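Local coordinates for coenzyme F420-dependent N(5),N(10)-methenyltetrahydromethanopterin reductase-related protein (Desulfurobacterium thermolithotrophum DSM 11699, PDB 6HUZ) that binds the iron-guanylylpyridinol cofactor and methenyltetrahydrofolate as a bacterial [Fe]-hydrogenase paralog, and uses tetrahydrofolate derivatives as substrates, at residues M1-G9 with F39-D50; V264-I275 with T284-I294. All coordinates share one frame; numbering follows the deposited sequence.

Interaction 1: M1-G9 with F39-D50; sequences MRVTVYGFG and FAKAGHDVTLSD. With FE9 (iron-guanylyl pyridinol cofactor), chain B.
Strand 2-6 and strand 45-49 run side by side as neighbouring parallel strands of a Rossmann-type domain, joined by a beta-alpha-beta crossover that ends in helix 32-41. The ladder alternates in the usual parallel way: Val-3 N takes Asp-45 O and Val-3 O takes Thr-47 N, and the same step recurs at Val-5 and ends with Gly-7 N on Ser-49 O. Val-3 and Val-5 turn to the face where Phe-39 lies, and Val-5 CG2 meets that ring at its edge, 4.2 Å from CE2.

At the N-terminal end, His-44 is worth following outward. Its CB sits 3.6 Å from Met-1 O; CG stands anti to the carbonyl carbon (chi1 -70°), near both N and O of Met-1, which turns ND1 to the chain start. There ND1 accepts a 3.0 Å bond from Met-1 N, tilted 18° from the ring plane, CE1 touches the Met-1 methyl CE, and NE2 bonds to Asp-186. A leucine in place of His-44 would probably leave both the Met-1 amino group and the Asp-186 carboxylate without this shared partner. Next door, the Arg-2 guanidinium stacks 15° from the Asp-45 carboxylate plane, with Asp-45 CB over its centre; the NH1 to OD2 ion pair is long, OD2 lying well out of the guanidinium plane.

At the other end, the strands open onto the cofactor. Gly-7, with positive phi, starts the turn; a CB there would jam against Tyr-6 O and crowd C4' of the ribose. Asp-50 OD1 accepts from Asn-52 N, which helps set the carboxylate. OD2 accepts from both ribose hydroxyls, O2' and O3', while its anti lone pair takes Phe-8 N at 2.8 Å. Gly-9 N in turn donates to FE9 O3', also at 2.8 Å.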
loop_
_atom_site.group_PDB
_atom_site.type_symbol
_atom_site.label_atom_id
_atom_site.label_comp_id
_atom_site.label_asym_id
_atom_site.label_seq_id
_atom_site.Cartn_x
_atom_site.Cartn_y
_atom_site.Cartn_z
ATOM N N MET A 1 -31.436 -20.991 -16.260
ATOM C CA MET A 1 -30.928 -20.026 -17.232
ATOM C C MET A 1 -29.844 -20.683 -18.113
ATOM O O MET A 1 -29.327 -21.747 -17.762
ATOM C CB MET A 1 -30.434 -18.740 -16.508
ATOM C CG MET A 1 -28.947 -18.737 -16.115
ATOM S SD MET A 1 -28.415 -17.205 -15.250
ATOM C CE MET A 1 -29.420 -17.257 -13.765
ATOM N N ARG A 2 -29.539 -20.078 -19.272
ATOM C CA ARG A 2 -28.539 -20.626 -20.187
ATOM C C ARG A 2 -27.178 -19.982 -19.850
ATOM O O ARG A 2 -27.020 -18.769 -19.998
ATOM C CB ARG A 2 -28.916 -20.357 -21.655
ATOM C CG ARG A 2 -30.155 -21.152 -22.168
ATOM C CD ARG A 2 -29.866 -22.055 -23.349
ATOM N NE ARG A 2 -30.594 -23.323 -23.233
ATOM C CZ ARG A 2 -30.057 -24.539 -23.328
ATOM N NH1 ARG A 2 -30.817 -25.619 -23.200
ATOM N NH2 ARG A 2 -28.753 -24.685 -23.550
ATOM N N VAL A 3 -26.214 -20.785 -19.391
ATOM C CA VAL A 3 -24.875 -20.285 -19.016
ATOM C C VAL A 3 -23.818 -21.019 -19.838
ATOM O O VAL A 3 -23.887 -22.242 -19.965
ATOM C CB VAL A 3 -24.588 -20.582 -17.521
ATOM C CG1 VAL A 3 -23.285 -19.940 -17.053
ATOM C CG2 VAL A 3 -25.746 -20.183 -16.631
ATOM N N THR A 4 -22.843 -20.292 -20.359
ATOM C CA THR A 4 -21.730 -20.873 -21.092
ATOM C C THR A 4 -20.469 -20.512 -20.315
ATOM O O THR A 4 -20.210 -19.332 -20.039
ATOM C CB THR A 4 -21.601 -20.360 -22.532
ATOM O OG1 THR A 4 -22.770 -20.732 -23.261
ATOM C CG2 THR A 4 -20.368 -20.930 -23.242
ATOM N N VAL A 5 -19.684 -21.525 -19.962
ATOM C CA VAL A 5 -18.415 -21.341 -19.266
ATOM C C VAL A 5 -17.402 -21.544 -20.350
ATOM O O VAL A 5 -17.471 -22.539 -21.078
ATOM C CB VAL A 5 -18.225 -22.343 -18.109
ATOM C CG1 VAL A 5 -16.794 -22.280 -17.569
ATOM C CG2 VAL A 5 -19.246 -22.065 -16.992
ATOM N N TYR A 6 -16.484 -20.615 -20.487
ATOM C CA TYR A 6 -15.449 -20.700 -21.507
ATOM C C TYR A 6 -14.165 -21.102 -20.826
ATOM O O TYR A 6 -13.675 -20.332 -20.033
ATOM C CB TYR A 6 -15.306 -19.343 -22.205
ATOM C CG TYR A 6 -16.404 -19.117 -23.224
ATOM C CD1 TYR A 6 -16.293 -19.610 -24.514
ATOM C CD2 TYR A 6 -17.561 -18.426 -22.889
ATOM C CE1 TYR A 6 -17.322 -19.453 -25.441
ATOM C CE2 TYR A 6 -18.597 -18.258 -23.812
ATOM C CZ TYR A 6 -18.455 -18.740 -25.098
ATOM O OH TYR A 6 -19.474 -18.575 -26.014
ATOM N N GLY A 7 -13.651 -22.299 -21.110
ATOM C CA GLY A 7 -12.417 -22.796 -20.506
ATOM C C GLY A 7 -12.638 -23.936 -19.530
ATOM O O GLY A 7 -13.403 -23.801 -18.587
ATOM N N PHE A 8 -11.985 -25.083 -19.751
ATOM C CA PHE A 8 -12.170 -26.236 -18.855
ATOM C C PHE A 8 -11.447 -26.049 -17.521
ATOM O O PHE A 8 -11.971 -26.446 -16.478
ATOM C CB PHE A 8 -11.640 -27.523 -19.526
ATOM C CG PHE A 8 -12.061 -28.807 -18.842
ATOM C CD1 PHE A 8 -13.269 -29.422 -19.160
ATOM C CD2 PHE A 8 -11.255 -29.397 -17.879
ATOM C CE1 PHE A 8 -13.650 -30.619 -18.550
ATOM C CE2 PHE A 8 -11.644 -30.582 -17.257
ATOM C CZ PHE A 8 -12.837 -31.194 -17.603
ATOM N N GLY A 9 -10.242 -25.504 -17.599
ATOM C CA GLY A 9 -9.333 -25.278 -16.481
ATOM C C GLY A 9 -8.145 -26.178 -16.781
ATOM O O GLY A 9 -8.343 -27.246 -17.360
ATOM N N PHE A 39 -23.294 -25.502 -11.761
ATOM C CA PHE A 39 -24.443 -24.777 -12.329
ATOM C C PHE A 39 -25.419 -25.811 -12.940
ATOM O O PHE A 39 -26.641 -25.668 -12.829
ATOM C CB PHE A 39 -23.966 -23.743 -13.396
ATOM C CG PHE A 39 -23.034 -22.627 -12.935
ATOM C CD1 PHE A 39 -23.267 -21.946 -11.753
ATOM C CD2 PHE A 39 -21.941 -22.251 -13.703
ATOM C CE1 PHE A 39 -22.411 -20.918 -11.337
ATOM C CE2 PHE A 39 -21.093 -21.227 -13.284
ATOM C CZ PHE A 39 -21.341 -20.563 -12.111
ATOM N N ALA A 40 -24.871 -26.863 -13.564
ATOM C CA ALA A 40 -25.671 -27.926 -14.166
ATOM C C ALA A 40 -26.422 -28.685 -13.063
ATOM O O ALA A 40 -27.608 -29.001 -13.226
ATOM C CB ALA A 40 -24.771 -28.869 -14.959
ATOM N N LYS A 41 -25.755 -28.955 -11.920
ATOM C CA LYS A 41 -26.415 -29.669 -10.813
ATOM C C LYS A 41 -27.570 -28.830 -10.245
ATOM O O LYS A 41 -28.591 -29.396 -9.868
ATOM C CB LYS A 41 -25.420 -30.062 -9.710
ATOM C CG LYS A 41 -24.623 -31.315 -10.054
ATOM C CD LYS A 41 -23.429 -31.487 -9.128
ATOM C CE LYS A 41 -22.953 -32.920 -9.077
ATOM N NZ LYS A 41 -21.471 -33.016 -8.985
ATOM N N ALA A 42 -27.409 -27.490 -10.213
ATOM C CA ALA A 42 -28.437 -26.575 -9.730
ATOM C C ALA A 42 -29.660 -26.573 -10.672
ATOM O O ALA A 42 -30.716 -26.084 -10.291
ATOM C CB ALA A 42 -27.884 -25.170 -9.583
ATOM N N GLY A 43 -29.495 -27.087 -11.883
ATOM C CA GLY A 43 -30.592 -27.185 -12.854
ATOM C C GLY A 43 -30.519 -26.194 -13.998
ATOM O O GLY A 43 -31.497 -26.038 -14.729
ATOM N N HIS A 44 -29.364 -25.508 -14.164
ATOM C CA HIS A 44 -29.173 -24.546 -15.250
ATOM C C HIS A 44 -28.852 -25.314 -16.520
ATOM O O HIS A 44 -28.483 -26.489 -16.459
ATOM C CB HIS A 44 -28.077 -23.509 -14.899
ATOM C CG HIS A 44 -28.562 -22.592 -13.818
ATOM N ND1 HIS A 44 -29.450 -21.570 -14.091
ATOM C CD2 HIS A 44 -28.345 -22.635 -12.486
ATOM C CE1 HIS A 44 -29.712 -21.008 -12.933
ATOM N NE2 HIS A 44 -29.096 -21.637 -11.937
ATOM N N ASP A 45 -29.023 -24.673 -17.668
ATOM C CA ASP A 45 -28.739 -25.293 -18.956
ATOM C C ASP A 45 -27.325 -24.808 -19.273
ATOM O O ASP A 45 -27.111 -23.682 -19.727
ATOM C CB ASP A 45 -29.795 -24.886 -19.978
ATOM C CG ASP A 45 -31.162 -25.489 -19.663
ATOM O OD1 ASP A 45 -31.220 -26.697 -19.331
ATOM O OD2 ASP A 45 -32.172 -24.755 -19.745
ATOM N N VAL A 46 -26.353 -25.668 -18.968
ATOM C CA VAL A 46 -24.946 -25.345 -19.076
ATOM C C VAL A 46 -24.169 -25.940 -20.245
ATOM O O VAL A 46 -24.264 -27.132 -20.560
ATOM C CB VAL A 46 -24.298 -25.772 -17.746
ATOM C CG1 VAL A 46 -22.839 -25.334 -17.678
ATOM C CG2 VAL A 46 -25.070 -25.209 -16.556
ATOM N N THR A 47 -23.371 -25.079 -20.863
ATOM C CA THR A 47 -22.484 -25.421 -21.964
ATOM C C THR A 47 -21.074 -25.025 -21.547
ATOM O O THR A 47 -20.878 -23.951 -20.957
ATOM C CB THR A 47 -22.835 -24.636 -23.222
ATOM O OG1 THR A 47 -24.181 -24.923 -23.585
ATOM C CG2 THR A 47 -21.931 -24.986 -24.393
ATOM N N LEU A 48 -20.092 -25.880 -21.857
ATOM C CA LEU A 48 -18.698 -25.586 -21.570
ATOM C C LEU A 48 -17.984 -25.694 -22.900
ATOM O O LEU A 48 -18.001 -26.745 -23.554
ATOM C CB LEU A 48 -18.052 -26.497 -20.527
ATOM C CG LEU A 48 -16.640 -26.028 -20.128
ATOM C CD1 LEU A 48 -16.450 -26.020 -18.629
ATOM C CD2 LEU A 48 -15.567 -26.857 -20.837
ATOM N N SER A 49 -17.417 -24.591 -23.330
ATOM C CA SER A 49 -16.706 -24.520 -24.582
ATOM C C SER A 49 -15.219 -24.432 -24.297
ATOM O O SER A 49 -14.786 -23.615 -23.482
ATOM C CB SER A 49 -17.159 -23.308 -25.386
ATOM O OG SER A 49 -16.614 -23.329 -26.696
ATOM N N ASP A 50 -14.436 -25.282 -24.956
ATOM C CA ASP A 50 -12.979 -25.281 -24.794
ATOM C C ASP A 50 -12.401 -25.956 -26.020
ATOM O O ASP A 50 -12.850 -27.021 -26.387
ATOM C CB ASP A 50 -12.535 -26.002 -23.517
ATOM C CG ASP A 50 -11.044 -25.897 -23.247
ATOM O OD1 ASP A 50 -10.251 -26.260 -24.134
ATOM O OD2 ASP A 50 -10.674 -25.461 -22.146
HETATM O O2 FE9 B . -5.568 -20.257 -11.559
HETATM FE FE FE9 B . -8.154 -18.509 -10.750
HETATM C C1F FE9 B . -8.787 -20.156 -10.259
HETATM O O1F FE9 B . -9.184 -21.172 -9.955
HETATM C C2F FE9 B . -8.932 -17.807 -9.243
HETATM O O2F FE9 B . -9.444 -17.383 -8.329
HETATM C C8 FE9 B . -9.645 -18.055 -11.846
HETATM O O18 FE9 B . -10.682 -17.603 -11.393
HETATM C C7 FE9 B . -9.513 -18.259 -13.346
HETATM C C6 FE9 B . -8.243 -19.037 -13.542
HETATM N N1 FE9 B . -7.451 -19.276 -12.406
HETATM C C5 FE9 B . -7.878 -19.540 -14.876
HETATM C C5M FE9 B . -8.746 -19.215 -16.057
HETATM C C4 FE9 B . -6.631 -20.312 -15.012
HETATM C C3 FE9 B . -5.792 -20.555 -13.806
HETATM C C3M FE9 B . -4.515 -21.353 -13.864
HETATM C C2 FE9 B . -6.265 -20.010 -12.479
HETATM O O3P FE9 B . -6.276 -20.694 -16.269
HETATM P P1 FE9 B . -6.471 -22.192 -16.840
HETATM O O1P FE9 B . -6.613 -23.120 -15.729
HETATM O O2P FE9 B . -5.100 -22.580 -17.605
HETATM O "O5'" FE9 B . -7.762 -22.141 -17.773
HETATM C "C5'" FE9 B . -7.769 -21.494 -19.036
HETATM C "C4'" FE9 B . -8.595 -22.379 -19.963
HETATM O "O4'" FE9 B . -8.798 -21.711 -21.202
HETATM C "C1'" FE9 B . -8.827 -22.697 -22.226
HETATM C "C2'" FE9 B . -7.743 -23.669 -21.813
HETATM O "O2'" FE9 B . -7.850 -24.962 -22.423
HETATM C "C3'" FE9 B . -7.909 -23.702 -20.298
HETATM O "O3'" FE9 B . -8.730 -24.784 -19.855
HETATM N N9A FE9 B . -8.669 -22.052 -23.543
HETATM C C4A FE9 B . -9.707 -21.650 -24.238
HETATM N N3A FE9 B . -11.042 -21.754 -24.047
HETATM C C2A FE9 B . -11.874 -21.286 -25.000
HETATM N N2A FE9 B . -13.200 -21.374 -24.751
HETATM N N1A FE9 B . -11.454 -20.729 -26.153
HETATM C C6A FE9 B . -10.152 -20.629 -26.471
HETATM O O6A FE9 B . -9.780 -20.097 -27.530
HETATM C C5A FE9 B . -9.171 -21.084 -25.483
HETATM N N7A FE9 B . -7.834 -21.142 -25.396
HETATM C C8A FE9 B . -7.541 -21.731 -24.208
HETATM O O HOH W 1 -32.632 -24.033 -16.115
HETATM O O HOH W 2 -32.564 -22.563 -18.337
HETATM O O HOH W 3 -26.272 -23.539 -22.416
HETATM O O HOH W 4 -6.082 -18.325 -9.898
#

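Interaction 2: V264-I275 with T284-I294; sequences VDAMKASLQSMI and TVTASKLLEKI. With GUE (5,10-Methenyltetrahydrofolate), chain C.
Leu-271 fills the middle of this contact. With CG anti to the backbone N (chi1 -174°), its two methyls straddle one side of the facing helix: CD1 rests 3.7 Å from Thr-284 CG2, and CD2 lies against Ser-288 CB and, a turn further on, Leu-291 CD1. That last methyl also reaches in over the backbone of Lys-268. Thr-284 CG2 is shared, since Ile-275 CG1 slides past it at 3.8 Å. Toward the far end Val-264 CG1 meets Ile-294 CG2 at 3.6 Å.

Helices 264-271 and 284-292 form a roughly antiparallel pair in the helical C-terminal domain of this [Fe]-hydrogenase relative, their axes 9.9 Å apart and their directions 144° from one another. A short connection joins them, and Thr-284 OG1 is tied beyond the pair to Glu-219 of helix 207-228. On its other side, 264-275 receives the pterin of the bound methenyltetrahydrofolate: Ser-270 O accepts from N2 and Ser-273 O from N8.

Outward, the chain of Gln-272 bends at chi2 (-39°) and brings its amide back over the helix. NE2 then spends its hydrogens on two acceptors, both close to the amide plane: Lys-268 O at 2.7 Å and, across the contact, Ser-288 OG at 3.1 Å on an almost straight bond. At the polar edge Lys-268 lays its CE 3.6 Å from Leu-291 O, while its NZ makes a long ion pair with Asp-265 OD1.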
loop_
_atom_site.group_PDB
_atom_site.type_symbol
_atom_site.label_atom_id
_atom_site.label_comp_id
_atom_site.label_asym_id
_atom_site.label_seq_id
_atom_site.Cartn_x
_atom_site.Cartn_y
_atom_site.Cartn_z
ATOM N N VAL A 264 16.034 -2.270 4.607
ATOM C CA VAL A 264 15.488 -3.272 5.546
ATOM C C VAL A 264 16.045 -3.036 6.975
ATOM O O VAL A 264 15.313 -3.077 7.963
ATOM C CB VAL A 264 15.834 -4.696 5.031
ATOM C CG1 VAL A 264 15.610 -5.751 6.103
ATOM C CG2 VAL A 264 15.023 -5.034 3.782
ATOM N N ASP A 265 17.338 -2.798 7.074
ATOM C CA ASP A 265 17.966 -2.554 8.383
ATOM C C ASP A 265 17.310 -1.374 9.083
ATOM O O ASP A 265 17.067 -1.439 10.285
ATOM C CB ASP A 265 19.468 -2.295 8.220
ATOM C CG ASP A 265 20.209 -3.565 7.851
ATOM O OD1 ASP A 265 19.685 -4.661 8.149
ATOM O OD2 ASP A 265 21.308 -3.464 7.254
ATOM N N ALA A 266 17.042 -0.302 8.339
ATOM C CA ALA A 266 16.411 0.902 8.889
ATOM C C ALA A 266 15.008 0.594 9.317
ATOM O O ALA A 266 14.594 1.010 10.385
ATOM C CB ALA A 266 16.391 2.014 7.847
ATOM N N MET A 267 14.240 -0.131 8.474
ATOM C CA MET A 267 12.888 -0.454 8.829
ATOM C C MET A 267 12.889 -1.297 10.086
ATOM O O MET A 267 12.136 -1.031 10.999
ATOM C CB MET A 267 12.232 -1.232 7.696
ATOM C CG MET A 267 11.931 -0.365 6.499
ATOM S SD MET A 267 10.783 -1.203 5.376
ATOM C CE MET A 267 11.820 -2.490 4.741
ATOM N N LYS A 268 13.750 -2.308 10.157
ATOM C CA LYS A 268 13.779 -3.162 11.345
ATOM C C LYS A 268 14.095 -2.379 12.630
ATOM O O LYS A 268 13.487 -2.629 13.665
ATOM C CB LYS A 268 14.835 -4.230 11.128
ATOM C CG LYS A 268 15.022 -5.217 12.261
ATOM C CD LYS A 268 16.225 -6.152 11.992
ATOM C CE LYS A 268 16.581 -6.362 10.525
ATOM N NZ LYS A 268 17.920 -7.004 10.390
ATOM N N ALA A 269 15.060 -1.460 12.557
ATOM C CA ALA A 269 15.476 -0.646 13.695
ATOM C C ALA A 269 14.335 0.249 14.130
ATOM O O ALA A 269 13.949 0.228 15.294
ATOM C CB ALA A 269 16.677 0.188 13.310
ATOM N N SER A 270 13.778 1.021 13.187
ATOM C CA SER A 270 12.659 1.933 13.456
ATOM C C SER A 270 11.451 1.189 14.086
ATOM O O SER A 270 10.844 1.691 15.037
ATOM C CB SER A 270 12.197 2.587 12.146
ATOM O OG SER A 270 11.013 3.348 12.341
ATOM N N LEU A 271 11.121 0.011 13.553
ATOM C CA LEU A 271 9.977 -0.800 14.013
ATOM C C LEU A 271 10.083 -1.207 15.477
ATOM O O LEU A 271 9.053 -1.369 16.143
ATOM C CB LEU A 271 9.789 -2.057 13.127
ATOM C CG LEU A 271 8.537 -2.916 13.416
ATOM C CD1 LEU A 271 7.257 -2.148 13.078
ATOM C CD2 LEU A 271 8.586 -4.275 12.598
ATOM N N GLN A 272 11.291 -1.333 16.005
ATOM C CA GLN A 272 11.449 -1.723 17.409
ATOM C C GLN A 272 10.725 -0.768 18.371
ATOM O O GLN A 272 10.197 -1.207 19.400
ATOM C CB GLN A 272 12.946 -1.798 17.795
ATOM C CG GLN A 272 13.742 -2.841 17.015
ATOM C CD GLN A 272 12.985 -4.137 16.778
ATOM O OE1 GLN A 272 12.718 -4.912 17.692
ATOM N NE2 GLN A 272 12.618 -4.416 15.538
ATOM N N SER A 273 10.687 0.519 18.042
ATOM C CA SER A 273 10.071 1.519 18.906
ATOM C C SER A 273 8.557 1.577 18.778
ATOM O O SER A 273 7.921 2.343 19.492
ATOM C CB SER A 273 10.704 2.879 18.678
ATOM O OG SER A 273 12.008 2.876 19.227
ATOM N N MET A 274 7.976 0.771 17.892
ATOM C CA MET A 274 6.520 0.765 17.757
ATOM C C MET A 274 5.953 -0.562 18.280
ATOM O O MET A 274 4.754 -0.828 18.128
ATOM C CB MET A 274 6.126 1.081 16.313
ATOM C CG MET A 274 6.138 2.578 15.999
ATOM S SD MET A 274 4.933 3.577 16.981
ATOM C CE MET A 274 3.329 2.771 16.474
ATOM N N ILE A 275 6.811 -1.409 18.919
ATOM C CA ILE A 275 6.359 -2.667 19.525
ATOM C C ILE A 275 6.020 -2.202 20.954
ATOM O O ILE A 275 6.864 -2.270 21.855
ATOM C CB ILE A 275 7.448 -3.770 19.485
ATOM C CG1 ILE A 275 7.757 -4.164 18.031
ATOM C CG2 ILE A 275 7.031 -4.999 20.285
ATOM C CD1 ILE A 275 9.054 -4.987 17.876
ATOM N N THR A 284 2.835 -6.950 14.020
ATOM C CA THR A 284 4.095 -6.190 14.164
ATOM C C THR A 284 5.193 -7.146 14.615
ATOM O O THR A 284 6.289 -7.237 14.024
ATOM C CB THR A 284 3.954 -5.076 15.223
ATOM O OG1 THR A 284 2.813 -4.265 14.960
ATOM C CG2 THR A 284 5.191 -4.187 15.293
ATOM N N VAL A 285 4.874 -7.899 15.662
ATOM C CA VAL A 285 5.837 -8.857 16.195
ATOM C C VAL A 285 6.230 -9.915 15.154
ATOM O O VAL A 285 7.414 -10.244 15.017
ATOM C CB VAL A 285 5.237 -9.471 17.469
ATOM C CG1 VAL A 285 5.841 -10.823 17.748
ATOM C CG2 VAL A 285 5.426 -8.530 18.657
ATOM N N THR A 286 5.250 -10.441 14.417
ATOM C CA THR A 286 5.531 -11.445 13.406
ATOM C C THR A 286 6.378 -10.828 12.294
ATOM O O THR A 286 7.308 -11.463 11.813
ATOM C CB THR A 286 4.220 -12.049 12.867
ATOM O OG1 THR A 286 3.578 -12.745 13.929
ATOM C CG2 THR A 286 4.446 -13.058 11.748
ATOM N N ALA A 287 6.046 -9.608 11.858
ATOM C CA ALA A 287 6.803 -8.952 10.794
ATOM C C ALA A 287 8.222 -8.657 11.246
ATOM O O ALA A 287 9.169 -8.876 10.493
ATOM C CB ALA A 287 6.099 -7.665 10.362
ATOM N N SER A 288 8.381 -8.185 12.479
ATOM C CA SER A 288 9.704 -7.894 13.005
ATOM C C SER A 288 10.551 -9.151 12.940
ATOM O O SER A 288 11.692 -9.091 12.499
ATOM C CB SER A 288 9.613 -7.422 14.448
ATOM O OG SER A 288 10.872 -6.956 14.909
ATOM N N LYS A 289 9.990 -10.298 13.366
ATOM C CA LYS A 289 10.733 -11.564 13.346
ATOM C C LYS A 289 11.171 -11.898 11.914
ATOM O O LYS A 289 12.316 -12.282 11.688
ATOM C CB LYS A 289 9.888 -12.693 13.981
ATOM C CG LYS A 289 10.557 -14.057 14.001
ATOM C CD LYS A 289 11.747 -14.130 14.937
ATOM C CE LYS A 289 12.465 -15.446 14.780
ATOM N NZ LYS A 289 13.244 -15.809 15.989
ATOM N N LEU A 290 10.282 -11.719 10.947
ATOM C CA LEU A 290 10.608 -12.002 9.552
ATOM C C LEU A 290 11.722 -11.112 9.014
ATOM O O LEU A 290 12.574 -11.605 8.269
ATOM C CB LEU A 290 9.370 -11.848 8.667
ATOM C CG LEU A 290 8.322 -12.908 8.865
ATOM C CD1 LEU A 290 7.045 -12.531 8.137
ATOM C CD2 LEU A 290 8.837 -14.293 8.418
ATOM N N LEU A 291 11.732 -9.812 9.380
ATOM C CA LEU A 291 12.761 -8.898 8.883
ATOM C C LEU A 291 14.141 -9.333 9.337
ATOM O O LEU A 291 15.108 -9.047 8.642
ATOM C CB LEU A 291 12.515 -7.455 9.344
ATOM C CG LEU A 291 11.257 -6.798 8.772
ATOM C CD1 LEU A 291 11.081 -5.402 9.353
ATOM C CD2 LEU A 291 11.291 -6.743 7.268
ATOM N N GLU A 292 14.239 -10.014 10.494
ATOM C CA GLU A 292 15.524 -10.471 11.027
ATOM C C GLU A 292 16.275 -11.443 10.116
ATOM O O GLU A 292 17.505 -11.407 10.078
ATOM C CB GLU A 292 15.333 -11.128 12.410
ATOM C CG GLU A 292 14.842 -10.163 13.484
ATOM C CD GLU A 292 14.654 -10.769 14.864
ATOM O OE1 GLU A 292 14.343 -10.005 15.806
ATOM O OE2 GLU A 292 14.819 -12.003 15.007
ATOM N N LYS A 293 15.570 -12.327 9.409
ATOM C CA LYS A 293 16.244 -13.294 8.536
ATOM C C LYS A 293 15.790 -13.105 7.111
ATOM O O LYS A 293 15.923 -14.023 6.308
ATOM C CB LYS A 293 15.897 -14.730 8.976
ATOM C CG LYS A 293 16.002 -14.969 10.476
ATOM C CD LYS A 293 16.130 -16.460 10.824
ATOM C CE LYS A 293 17.180 -16.726 11.877
ATOM N NZ LYS A 293 16.921 -17.989 12.619
ATOM N N ILE A 294 15.251 -11.929 6.783
ATOM C CA ILE A 294 14.731 -11.696 5.444
ATOM C C ILE A 294 15.735 -11.961 4.329
ATOM O O ILE A 294 15.343 -12.506 3.302
ATOM C CB ILE A 294 14.085 -10.299 5.334
ATOM C CG1 ILE A 294 13.167 -10.235 4.116
ATOM C CG2 ILE A 294 15.135 -9.193 5.300
ATOM C CD1 ILE A 294 12.142 -9.249 4.237
HETATM N N1 GUE C . 8.753 4.732 16.775
HETATM C C2 GUE C . 9.119 5.204 15.553
HETATM N N3 GUE C . 8.748 6.403 15.091
HETATM C C4 GUE C . 8.004 7.250 15.781
HETATM C C6 GUE C . 6.988 7.363 19.457
HETATM C "C1'" GUE C . 2.103 11.535 18.950
HETATM C "C2'" GUE C . 2.288 10.799 17.773
HETATM C "C3'" GUE C . 3.260 9.795 17.715
HETATM C "C4'" GUE C . 4.077 9.526 18.825
HETATM C "C5'" GUE C . 3.901 10.290 19.990
HETATM O O4 GUE C . 7.709 8.361 15.292
HETATM C C4A GUE C . 7.591 6.827 17.137
HETATM N N5 GUE C . 6.759 7.510 18.026
HETATM C C7 GUE C . 6.801 5.868 19.688
HETATM N N8 GUE C . 7.649 5.057 18.821
HETATM C C8A GUE C . 8.010 5.499 17.591
HETATM N N2 GUE C . 9.867 4.383 14.776
HETATM C C9 GUE C . 5.714 8.024 20.004
HETATM N N10 GUE C . 5.125 8.574 18.785
HETATM C "C6'" GUE C . 2.918 11.277 20.047
HETATM C C11 GUE C . 1.055 12.625 19.028
HETATM O O11 GUE C . 0.140 12.665 18.219
HETATM N N GUE C . 1.167 13.557 19.983
HETATM C CA GUE C . 0.311 14.743 20.031
HETATM C C GUE C . 1.122 16.024 20.037
HETATM O OX1 GUE C . 2.289 16.011 20.506
HETATM O OX2 GUE C . 0.623 17.071 19.569
HETATM C CB GUE C . -0.663 14.695 21.214
HETATM C CG GUE C . -0.552 13.418 22.057
HETATM C CD GUE C . -1.428 13.450 23.302
HETATM O OE1 GUE C . -2.116 12.427 23.567
HETATM O OE2 GUE C . -1.422 14.484 24.024
HETATM C C1 GUE C . 5.715 8.178 17.722
#

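Interactions 1 and 2 lie on opposite sides of the chain's centre, their centres 49 Å apart and their nearest atoms about 32 Å, so neither touches the other. Each nevertheless presents one end to a bound ligand. In interaction 1 the loop after strand 2-6 and Asp-50 hold the guanylyl half of the iron cofactor, and Gly-7 is about 12 Å, nearest atoms, from a methenyltetrahydrofolate. The molecule held by interaction 2 also bonds to Lys-17 and Gly-203 of the second subunit. Methenyltetrahydrofolate is therefore bound between the cofactor domain of one subunit and the helical domain of its partner, which is probably the working substrate site.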